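Local coordinates for protein lovastatin nonaketide synthase, polyketide synthase component (Aspergillus terreus, PDB 7CPX) that builds dihydromonacolin L, the nonaketide precursor of lovastatin, from malonyl-CoA as a homodimeric multidomain polyketide synthase that works together with lovC, at residues R1824-E1829 and P2141-S2146; S1267-M1272 and R1819-R1824; M2109-F2114 and I2129-E2134. The protein carries 2 engineered substitutions. One frame throughout, in Å; residues are numbered along the deposited sequence.

Interaction 1 of 3, residues R1824-E1829 and P2141-S2146; sequences RRPIYE and PTRVRS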
loop_
_atom_site.group_PDB
_atom_site.type_symbol
_atom_site.label_atom_id
_atom_site.label_comp_id
_atom_site.label_asym_id
_atom_site.label_seq_id
_atom_site.Cartn_x
_atom_site.Cartn_y
_atom_site.Cartn_z
ATOM N N ARG A 1824 24.311 -2.065 -33.018
ATOM C CA ARG A 1824 23.050 -2.586 -32.516
ATOM C C ARG A 1824 23.201 -3.646 -31.435
ATOM O O ARG A 1824 22.245 -3.876 -30.689
ATOM C CB ARG A 1824 22.233 -3.177 -33.675
ATOM C CG ARG A 1824 20.853 -3.685 -33.293
ATOM C CD ARG A 1824 20.100 -4.148 -34.523
ATOM N NE ARG A 1824 20.939 -5.011 -35.342
ATOM C CZ ARG A 1824 21.204 -6.279 -35.058
ATOM N NH1 ARG A 1824 20.671 -6.878 -34.007
ATOM N NH2 ARG A 1824 22.034 -6.958 -35.841
ATOM N N ARG A 1825 24.354 -4.299 -31.332
ATOM C CA ARG A 1825 24.567 -5.317 -30.313
ATOM C C ARG A 1825 26.063 -5.461 -30.081
ATOM O O ARG A 1825 26.868 -4.996 -30.896
ATOM C CB ARG A 1825 23.949 -6.662 -30.726
ATOM C CG ARG A 1825 24.641 -7.344 -31.893
ATOM C CD ARG A 1825 23.893 -8.601 -32.303
ATOM N NE ARG A 1825 24.607 -9.377 -33.310
ATOM C CZ ARG A 1825 25.520 -10.299 -33.041
ATOM N NH1 ARG A 1825 25.881 -10.576 -31.800
ATOM N NH2 ARG A 1825 26.090 -10.959 -34.046
ATOM N N PRO A 1826 26.471 -6.099 -28.977
ATOM C CA PRO A 1826 27.906 -6.224 -28.690
ATOM C C PRO A 1826 28.598 -7.249 -29.574
ATOM O O PRO A 1826 28.781 -8.406 -29.184
ATOM C CB PRO A 1826 27.938 -6.643 -27.211
ATOM C CG PRO A 1826 26.555 -6.405 -26.693
ATOM C CD PRO A 1826 25.651 -6.589 -27.860
ATOM N N ILE A 1827 28.981 -6.831 -30.774
ATOM C CA ILE A 1827 29.699 -7.703 -31.695
ATOM C C ILE A 1827 31.160 -7.766 -31.273
ATOM O O ILE A 1827 31.799 -6.731 -31.047
ATOM C CB ILE A 1827 29.565 -7.198 -33.140
ATOM C CG1 ILE A 1827 28.090 -7.146 -33.562
ATOM C CG2 ILE A 1827 30.383 -8.076 -34.069
ATOM C CD1 ILE A 1827 27.623 -8.320 -34.401
ATOM N N TYR A 1828 31.695 -8.979 -31.171
ATOM C CA TYR A 1828 33.076 -9.205 -30.765
ATOM C C TYR A 1828 33.868 -9.785 -31.927
ATOM O O TYR A 1828 33.397 -10.700 -32.610
ATOM C CB TYR A 1828 33.146 -10.146 -29.561
ATOM C CG TYR A 1828 32.622 -9.541 -28.280
ATOM C CD1 TYR A 1828 33.413 -8.697 -27.515
ATOM C CD2 TYR A 1828 31.338 -9.816 -27.834
ATOM C CE1 TYR A 1828 32.940 -8.142 -26.345
ATOM C CE2 TYR A 1828 30.857 -9.266 -26.665
ATOM C CZ TYR A 1828 31.662 -8.430 -25.924
ATOM O OH TYR A 1828 31.187 -7.877 -24.757
ATOM N N GLU A 1829 35.067 -9.251 -32.144
ATOM C CA GLU A 1829 35.973 -9.730 -33.176
ATOM C C GLU A 1829 37.363 -9.892 -32.579
ATOM O O GLU A 1829 37.756 -9.152 -31.677
ATOM C CB GLU A 1829 36.024 -8.767 -34.369
ATOM C CG GLU A 1829 36.757 -9.315 -35.580
ATOM C CD GLU A 1829 36.732 -8.359 -36.757
ATOM O OE1 GLU A 1829 36.139 -7.267 -36.623
ATOM O OE2 GLU A 1829 37.302 -8.698 -37.815
ATOM N N PRO A 2141 39.209 -10.868 -27.827
ATOM C CA PRO A 2141 37.878 -10.536 -28.348
ATOM C C PRO A 2141 37.487 -9.112 -27.996
ATOM O O PRO A 2141 37.137 -8.816 -26.848
ATOM C CB PRO A 2141 36.968 -11.561 -27.665
ATOM C CG PRO A 2141 37.666 -11.877 -26.390
ATOM C CD PRO A 2141 39.138 -11.810 -26.698
ATOM N N THR A 2142 37.545 -8.225 -28.981
ATOM C CA THR A 2142 37.282 -6.809 -28.804
ATOM C C THR A 2142 35.903 -6.473 -29.351
ATOM O O THR A 2142 35.514 -6.955 -30.421
ATOM C CB THR A 2142 38.351 -5.977 -29.516
ATOM O OG1 THR A 2142 39.643 -6.305 -28.988
ATOM C CG2 THR A 2142 38.095 -4.500 -29.332
ATOM N N ARG A 2143 35.163 -5.656 -28.607
ATOM C CA ARG A 2143 33.809 -5.278 -28.994
ATOM C C ARG A 2143 33.872 -4.346 -30.196
ATOM O O ARG A 2143 34.264 -3.182 -30.072
ATOM C CB ARG A 2143 33.096 -4.618 -27.819
ATOM C CG ARG A 2143 31.644 -4.264 -28.083
ATOM C CD ARG A 2143 30.902 -4.023 -26.782
ATOM N NE ARG A 2143 29.552 -3.515 -26.993
ATOM C CZ ARG A 2143 28.668 -3.321 -26.025
ATOM N NH1 ARG A 2143 28.952 -3.598 -24.762
ATOM N NH2 ARG A 2143 27.467 -2.838 -26.330
ATOM N N VAL A 2144 33.476 -4.853 -31.359
ATOM C CA VAL A 2144 33.604 -4.116 -32.610
ATOM C C VAL A 2144 32.957 -2.746 -32.474
ATOM O O VAL A 2144 31.990 -2.573 -31.724
ATOM C CB VAL A 2144 32.984 -4.901 -33.779
ATOM C CG1 VAL A 2144 33.129 -4.123 -35.065
ATOM C CG2 VAL A 2144 33.640 -6.264 -33.911
ATOM N N ARG A 2145 33.496 -1.765 -33.190
ATOM C CA ARG A 2145 32.978 -0.407 -33.207
ATOM C C ARG A 2145 32.362 -0.111 -34.567
ATOM O O ARG A 2145 32.831 -0.598 -35.600
ATOM C CB ARG A 2145 34.084 0.609 -32.902
ATOM C CG ARG A 2145 33.672 2.063 -33.099
ATOM C CD ARG A 2145 34.830 3.020 -32.869
ATOM N NE ARG A 2145 35.017 3.339 -31.460
ATOM C CZ ARG A 2145 35.811 4.302 -31.011
ATOM N NH1 ARG A 2145 36.510 5.064 -31.836
ATOM N NH2 ARG A 2145 35.899 4.511 -29.700
ATOM N N SER A 2146 31.302 0.692 -34.556
ATOM C CA SER A 2146 30.657 1.081 -35.800
ATOM C C SER A 2146 31.617 1.889 -36.664
ATOM O O SER A 2146 32.450 2.652 -36.166
ATOM C CB SER A 2146 29.395 1.894 -35.516
ATOM O OG SER A 2146 28.727 2.228 -36.718
#
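Tyr1828 and Arg2143 face each other as a non-hydrogen-bonded antiparallel pair, their CA atoms 4.4 Å apart. Next to them, Glu1829 and Thr2142 form a hydrogen-bonded pair. Its two bonds are nearly straight: Glu1829 N gives its hydrogen to Thr2142 O at 2.9 Å (168° at the hydrogen), and Thr2142 N returns one to Glu1829 O. Past the paired residues, Val2144 N donates to Ile1827 O. The carbonyls of Ile1827 and Thr2142 also take longer CA-H...O contacts, from Arg2143 CA and Tyr1828 CA.

This pairing is the end of a two-stranded antiparallel sheet made by strands 1828-1832 and 2139-2143. The second of these lies at the start of the ketoreductase region, and 311 residues separate the two segments in sequence.

The side chains pack on both faces. On the Tyr1828 face, the side chains of Tyr1828 and Arg2143 cross at a slant, ring atom CE1 3.8 Å from CB of Arg2143. With CG anti to the backbone N (chi1 -176°) and an extended chain as far as NE, Arg2143 runs alongside Pro1826. The proline CB sits 3.5 Å above the guanidinium plane, over its centre, while Pro1826 CG lies nearest Arg2143 NH2. Phe1850 makes a cation-pi contact with the same arginine. On the Glu1829 face, CG2 of Val2144 reaches CB of Glu1829 at 3.5 Å. The same methyl meets CG2 of Ile1827 at 3.7 Å in apolar packing. Both side chains also touch helix 1814-1822, Ile1827 at Asn1818 and Asn1821 and Val2144 at Arg1819 and Ser1822.

Interaction 2 of 3, residues S1267-M1272 and R1819-R1824; sequences STDHAM and RMNSSR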
loop_
_atom_site.group_PDB
_atom_site.type_symbol
_atom_site.label_atom_id
_atom_site.label_comp_id
_atom_site.label_asym_id
_atom_site.label_seq_id
_atom_site.Cartn_x
_atom_site.Cartn_y
_atom_site.Cartn_z
ATOM N N SER A 1267 21.044 -13.772 -35.406
ATOM C CA SER A 1267 19.974 -13.990 -36.371
ATOM C C SER A 1267 19.350 -12.674 -36.810
ATOM O O SER A 1267 18.831 -12.575 -37.928
ATOM C CB SER A 1267 18.909 -14.910 -35.776
ATOM O OG SER A 1267 18.355 -14.348 -34.599
ATOM N N THR A 1268 19.389 -11.659 -35.951
ATOM C CA THR A 1268 18.885 -10.337 -36.297
ATOM C C THR A 1268 19.900 -9.508 -37.068
ATOM O O THR A 1268 19.583 -8.381 -37.462
ATOM C CB THR A 1268 18.469 -9.578 -35.032
ATOM O OG1 THR A 1268 19.627 -9.299 -34.234
ATOM C CG2 THR A 1268 17.482 -10.396 -34.216
ATOM N N ASP A 1269 21.105 -10.027 -37.286
ATOM C CA ASP A 1269 22.122 -9.273 -38.004
ATOM C C ASP A 1269 21.716 -8.954 -39.437
ATOM O O ASP A 1269 21.098 -9.770 -40.125
ATOM C CB ASP A 1269 23.485 -9.965 -37.944
ATOM C CG ASP A 1269 24.095 -9.926 -36.559
ATOM O OD1 ASP A 1269 23.456 -9.369 -35.641
ATOM O OD2 ASP A 1269 25.215 -10.450 -36.384
ATOM N N HIS A 1270 22.069 -7.752 -39.879
ATOM C CA HIS A 1270 21.825 -7.319 -41.249
ATOM C C HIS A 1270 23.010 -7.680 -42.137
ATOM O O HIS A 1270 24.082 -7.077 -42.033
ATOM C CB HIS A 1270 21.456 -5.839 -41.322
ATOM C CG HIS A 1270 20.831 -5.438 -42.620
ATOM N ND1 HIS A 1270 19.661 -5.997 -43.087
ATOM C CD2 HIS A 1270 21.213 -4.534 -43.551
ATOM C CE1 HIS A 1270 19.348 -5.453 -44.248
ATOM N NE2 HIS A 1270 20.273 -4.560 -44.552
ATOM N N ALA A 1271 22.815 -8.667 -43.012
ATOM C CA ALA A 1271 23.887 -9.213 -43.833
ATOM C C ALA A 1271 23.994 -8.531 -45.191
ATOM O O ALA A 1271 24.427 -9.161 -46.164
ATOM C CB ALA A 1271 23.688 -10.719 -44.012
ATOM N N MET A 1272 23.614 -7.256 -45.286
ATOM C CA MET A 1272 23.606 -6.593 -46.586
ATOM C C MET A 1272 25.008 -6.529 -47.179
ATOM O O MET A 1272 25.201 -6.797 -48.370
ATOM C CB MET A 1272 23.006 -5.193 -46.457
ATOM C CG MET A 1272 23.848 -4.211 -45.654
ATOM S SD MET A 1272 23.098 -2.575 -45.575
ATOM C CE MET A 1272 24.540 -1.564 -45.261
ATOM N N ARG A 1819 31.001 -4.541 -38.099
ATOM C CA ARG A 1819 31.095 -3.126 -37.756
ATOM C C ARG A 1819 29.715 -2.481 -37.737
ATOM O O ARG A 1819 29.371 -1.746 -36.805
ATOM C CB ARG A 1819 32.018 -2.403 -38.736
ATOM C CG ARG A 1819 33.494 -2.608 -38.445
ATOM C CD ARG A 1819 34.368 -1.627 -39.208
ATOM N NE ARG A 1819 34.677 -2.087 -40.557
ATOM C CZ ARG A 1819 35.655 -2.933 -40.852
ATOM N NH1 ARG A 1819 36.421 -3.460 -39.911
ATOM N NH2 ARG A 1819 35.868 -3.260 -42.122
ATOM N N MET A 1820 28.904 -2.756 -38.757
ATOM C CA MET A 1820 27.567 -2.174 -38.816
ATOM C C MET A 1820 26.695 -2.680 -37.675
ATOM O O MET A 1820 25.970 -1.902 -37.044
ATOM C CB MET A 1820 26.919 -2.490 -40.164
ATOM C CG MET A 1820 25.489 -1.987 -40.300
ATOM S SD MET A 1820 24.746 -2.405 -41.887
ATOM C CE MET A 1820 24.820 -4.194 -41.837
ATOM N N ASN A 1821 26.747 -3.983 -37.398
ATOM C CA ASN A 1821 25.867 -4.567 -36.393
ATOM C C ASN A 1821 26.322 -4.282 -34.969
ATOM O O ASN A 1821 25.516 -4.404 -34.042
ATOM C CB ASN A 1821 25.760 -6.074 -36.615
ATOM C CG ASN A 1821 25.097 -6.420 -37.930
ATOM O OD1 ASN A 1821 24.104 -5.803 -38.317
ATOM N ND2 ASN A 1821 25.649 -7.399 -38.633
ATOM N N SER A 1822 27.587 -3.906 -34.772
ATOM C CA SER A 1822 28.042 -3.517 -33.446
ATOM C C SER A 1822 27.305 -2.288 -32.948
ATOM O O SER A 1822 27.164 -2.105 -31.734
ATOM C CB SER A 1822 29.545 -3.250 -33.463
ATOM O OG SER A 1822 29.862 -2.201 -34.361
ATOM N N SER A 1823 26.832 -1.448 -33.865
ATOM C CA SER A 1823 25.976 -0.333 -33.495
ATOM C C SER A 1823 24.703 -0.806 -32.807
ATOM O O SER A 1823 24.092 -0.036 -32.060
ATOM C CB SER A 1823 25.642 0.478 -34.749
ATOM O OG SER A 1823 24.588 1.392 -34.525
ATOM N N ARG A 1824 24.311 -2.065 -33.018
ATOM C CA ARG A 1824 23.050 -2.586 -32.516
ATOM C C ARG A 1824 23.201 -3.646 -31.435
ATOM O O ARG A 1824 22.245 -3.876 -30.689
ATOM C CB ARG A 1824 22.233 -3.177 -33.675
ATOM C CG ARG A 1824 20.853 -3.685 -33.293
ATOM C CD ARG A 1824 20.100 -4.148 -34.523
ATOM N NE ARG A 1824 20.939 -5.011 -35.342
ATOM C CZ ARG A 1824 21.204 -6.279 -35.058
ATOM N NH1 ARG A 1824 20.671 -6.878 -34.007
ATOM N NH2 ARG A 1824 22.034 -6.958 -35.841
#
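Asn1821 and Arg1824 hold Asp1269 and its neighbours, by bonds to the side chains of Thr1268 and Asp1269 and to the backbone N of His1270. This ties helix 1814-1822 to the loop between strands 1249-1260 and 1275-1280, at the end of what is probably the C-terminal hotdog fold of the dehydratase.

Asn1821 points its CB toward the loop, where it lies 4.1 Å from Asp1269 OD1. CG is anti to the carbonyl carbon (chi1 -65°) and lies 3.9 Å from Asp1269 CB. At the tip the two branches part. ND2 packs 3.4 Å from Asp1269 CB, the amide stacked on the carboxylate with planes 20° apart. OD1 accepts the His1270 N-H at 3.2 Å and, more weakly, an N-H from Arg1824 NH2.

That same NH2 makes a salt bridge, 2.8 Å to Asp1269 OD1, which lies in the guanidinium plane but is approached on its anti side and well out of the carboxylate plane. The other carboxylate oxygen, OD2, bridges to Arg1825. Arg1824 NH1 adds a weak bond to Thr1268 OG1, which is held chiefly by Asp1265 O.

Beyond the polar cluster, the Met1272 CE methyl rests 3.5 Å from Met1820 SD.

Interaction 3 of 3, residues M2109-F2114 and I2129-E2134; sequences MPCTQF and ISWPRE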
loop_
_atom_site.group_PDB
_atom_site.type_symbol
_atom_site.label_atom_id
_atom_site.label_comp_id
_atom_site.label_asym_id
_atom_site.label_seq_id
_atom_site.Cartn_x
_atom_site.Cartn_y
_atom_site.Cartn_z
ATOM N N MET A 2109 46.781 -3.913 -13.395
ATOM C CA MET A 2109 45.941 -5.036 -13.793
ATOM C C MET A 2109 45.798 -5.029 -15.307
ATOM O O MET A 2109 45.749 -3.948 -15.905
ATOM C CB MET A 2109 44.560 -4.981 -13.136
ATOM C CG MET A 2109 43.710 -3.798 -13.556
ATOM S SD MET A 2109 42.250 -3.611 -12.514
ATOM C CE MET A 2109 41.514 -5.240 -12.650
ATOM N N PRO A 2110 45.743 -6.194 -15.956
ATOM C CA PRO A 2110 45.598 -6.204 -17.416
ATOM C C PRO A 2110 44.277 -5.592 -17.855
ATOM O O PRO A 2110 43.283 -5.610 -17.125
ATOM C CB PRO A 2110 45.670 -7.693 -17.772
ATOM C CG PRO A 2110 46.377 -8.324 -16.635
ATOM C CD PRO A 2110 45.964 -7.548 -15.424
ATOM N N CYS A 2111 44.281 -5.042 -19.071
ATOM C CA CYS A 2111 43.070 -4.437 -19.614
ATOM C C CYS A 2111 41.915 -5.428 -19.616
ATOM O O CYS A 2111 40.770 -5.061 -19.330
ATOM C CB CYS A 2111 43.332 -3.923 -21.030
ATOM S SG CYS A 2111 43.734 -5.219 -22.223
ATOM N N THR A 2112 42.196 -6.691 -19.941
ATOM C CA THR A 2112 41.145 -7.703 -19.936
ATOM C C THR A 2112 40.553 -7.864 -18.542
ATOM O O THR A 2112 39.328 -7.907 -18.375
ATOM C CB THR A 2112 41.699 -9.035 -20.439
ATOM O OG1 THR A 2112 42.791 -9.449 -19.607
ATOM C CG2 THR A 2112 42.182 -8.903 -21.873
ATOM N N GLN A 2113 41.411 -7.946 -17.524
ATOM C CA GLN A 2113 40.918 -8.106 -16.160
ATOM C C GLN A 2113 40.097 -6.898 -15.729
ATOM O O GLN A 2113 39.047 -7.047 -15.095
ATOM C CB GLN A 2113 42.088 -8.329 -15.200
ATOM C CG GLN A 2113 41.657 -8.712 -13.792
ATOM C CD GLN A 2113 42.829 -8.979 -12.868
ATOM O OE1 GLN A 2113 43.982 -8.743 -13.225
ATOM N NE2 GLN A 2113 42.538 -9.477 -11.673
ATOM N N PHE A 2114 40.563 -5.692 -16.061
ATOM C CA PHE A 2114 39.811 -4.492 -15.711
ATOM C C PHE A 2114 38.442 -4.500 -16.378
ATOM O O PHE A 2114 37.417 -4.286 -15.723
ATOM C CB PHE A 2114 40.599 -3.245 -16.116
ATOM C CG PHE A 2114 39.976 -1.956 -15.659
ATOM C CD1 PHE A 2114 39.036 -1.308 -16.441
ATOM C CD2 PHE A 2114 40.331 -1.391 -14.447
ATOM C CE1 PHE A 2114 38.464 -0.122 -16.025
ATOM C CE2 PHE A 2114 39.762 -0.207 -14.024
ATOM C CZ PHE A 2114 38.825 0.428 -14.813
ATOM N N ILE A 2129 45.931 0.208 -15.991
ATOM C CA ILE A 2129 45.738 -0.881 -16.934
ATOM C C ILE A 2129 47.057 -1.174 -17.627
ATOM O O ILE A 2129 47.736 -0.262 -18.114
ATOM C CB ILE A 2129 44.657 -0.517 -17.965
ATOM C CG1 ILE A 2129 43.311 -0.287 -17.285
ATOM C CG2 ILE A 2129 44.550 -1.609 -19.007
ATOM C CD1 ILE A 2129 42.536 0.851 -17.898
ATOM N N SER A 2130 47.415 -2.451 -17.679
ATOM C CA SER A 2130 48.615 -2.924 -18.361
ATOM C C SER A 2130 48.188 -3.474 -19.715
ATOM O O SER A 2130 47.654 -4.582 -19.809
ATOM C CB SER A 2130 49.329 -3.983 -17.528
ATOM O OG SER A 2130 50.371 -4.595 -18.268
ATOM N N TRP A 2131 48.422 -2.697 -20.762
ATOM C CA TRP A 2131 48.011 -3.094 -22.100
ATOM C C TRP A 2131 48.950 -4.165 -22.641
ATOM O O TRP A 2131 50.167 -3.946 -22.671
ATOM C CB TRP A 2131 48.002 -1.892 -23.028
ATOM C CG TRP A 2131 46.861 -0.967 -22.782
ATOM C CD1 TRP A 2131 46.887 0.191 -22.069
ATOM C CD2 TRP A 2131 45.516 -1.125 -23.244
ATOM N NE1 TRP A 2131 45.643 0.770 -22.061
ATOM C CE2 TRP A 2131 44.782 -0.020 -22.776
ATOM C CE3 TRP A 2131 44.862 -2.093 -24.010
ATOM C CZ2 TRP A 2131 43.427 0.145 -23.049
ATOM C CZ3 TRP A 2131 43.519 -1.928 -24.280
ATOM C CH2 TRP A 2131 42.816 -0.818 -23.799
ATOM N N PRO A 2132 48.445 -5.319 -23.077
ATOM C CA PRO A 2132 49.335 -6.328 -23.661
ATOM C C PRO A 2132 50.029 -5.790 -24.902
ATOM O O PRO A 2132 49.457 -5.013 -25.669
ATOM C CB PRO A 2132 48.389 -7.487 -23.994
ATOM C CG PRO A 2132 47.049 -6.860 -24.119
ATOM C CD PRO A 2132 47.034 -5.736 -23.134
ATOM N N ARG A 2133 51.279 -6.214 -25.093
ATOM C CA ARG A 2133 52.098 -5.727 -26.193
ATOM C C ARG A 2133 52.414 -6.782 -27.240
ATOM O O ARG A 2133 52.722 -6.420 -28.380
ATOM C CB ARG A 2133 53.418 -5.157 -25.656
ATOM C CG ARG A 2133 53.247 -3.945 -24.753
ATOM C CD ARG A 2133 52.376 -2.888 -25.411
ATOM N NE ARG A 2133 52.711 -2.727 -26.821
ATOM C CZ ARG A 2133 51.944 -2.112 -27.709
ATOM N NH1 ARG A 2133 50.794 -1.556 -27.364
ATOM N NH2 ARG A 2133 52.336 -2.062 -28.979
ATOM N N GLU A 2134 52.348 -8.062 -26.893
ATOM C CA GLU A 2134 52.582 -9.129 -27.853
ATOM C C GLU A 2134 51.265 -9.535 -28.497
ATOM O O GLU A 2134 50.223 -9.577 -27.835
ATOM C CB GLU A 2134 53.235 -10.334 -27.176
ATOM C CG GLU A 2134 54.543 -10.009 -26.471
ATOM C CD GLU A 2134 55.601 -9.473 -27.417
ATOM O OE1 GLU A 2134 55.444 -9.637 -28.646
ATOM O OE2 GLU A 2134 56.590 -8.885 -26.932
#
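Cys2111 is enclosed by Ile2129, Trp2131 and Pro2132. Its CB sits over the indole face of Trp2131, 4.0 Å from the centroid of the six-membered ring and only 18° off the ring normal, a CH-pi contact. CG2 of Ile2129 packs against the same CB and lies over the same face of the indole, toward its rim. The cysteine sulfur occupies the position between the backbone N and the carbonyl carbon (chi1 64°). There SG approaches the six-membered ring obliquely as a sulfur-aromatic contact, 3.8 Å from Trp2131 CE3, and it meets Pro2132 CD at 3.5 Å. The other branch of the isoleucine meets a second aromatic ring: CG1 of Ile2129 lies over one face of Phe2114, 4.1 Å from CG of that ring, the two side chains crossing at about a right angle. The sulfur of Met2109 lies at the edge of the phenyl ring, in its plane.

Backbone pairing sets these side chains in place. Met2109 pairs with Ile2129 and Pro2110 with Ser2130 in parallel register, and Ser2130 N donates to Met2109 O at 2.9 Å. Cys2111 N reaches Ser2130 O in a weak bond of 3.5 Å. Pro2110 is the N-cap of the helix that starts at Cys2111, and its carbonyl receives Phe2114 N, so strand and helix join without a spacer.

The contact thus links the parts of a beta-alpha-beta unit, strand 2108-2110, helix 2111-2117 and strand 2128-2130. Ser1876 on strand 1869-1883 holds Trp2131 NE1, and that strand runs antiparallel to 2128-2130. Leu1840 of strand 1838-1842 packs on Phe2114, Ile2129 and Trp2131, while Leu1851 of strand 1849-1853 packs on Cys2111 and Trp2131.

How the interactions relate
Interactions 1 and 2 are neighbours, with centres 10 Å apart, and share Arg1824, where the chain passes from helix 1814-1822 toward strand 1828-1832. Asp1269 of interaction 2 also bridges to Arg1825 of interaction 1, and Ser1822 packs against Val2144, Arg2145 and Ser2146. Interaction 3 stands apart: its centre is 18 Å from that of interaction 1, with nearest atoms about 6 Å apart, and 28 Å from that of interaction 2. In sequence it falls within the long excursion between the two segments of interaction 1. All three lie away from the annotated catalytic residues and the NADP pocket; interaction 1 includes the start of the ketoreductase region, and interaction 2 reaches the chain at the end of the dehydratase.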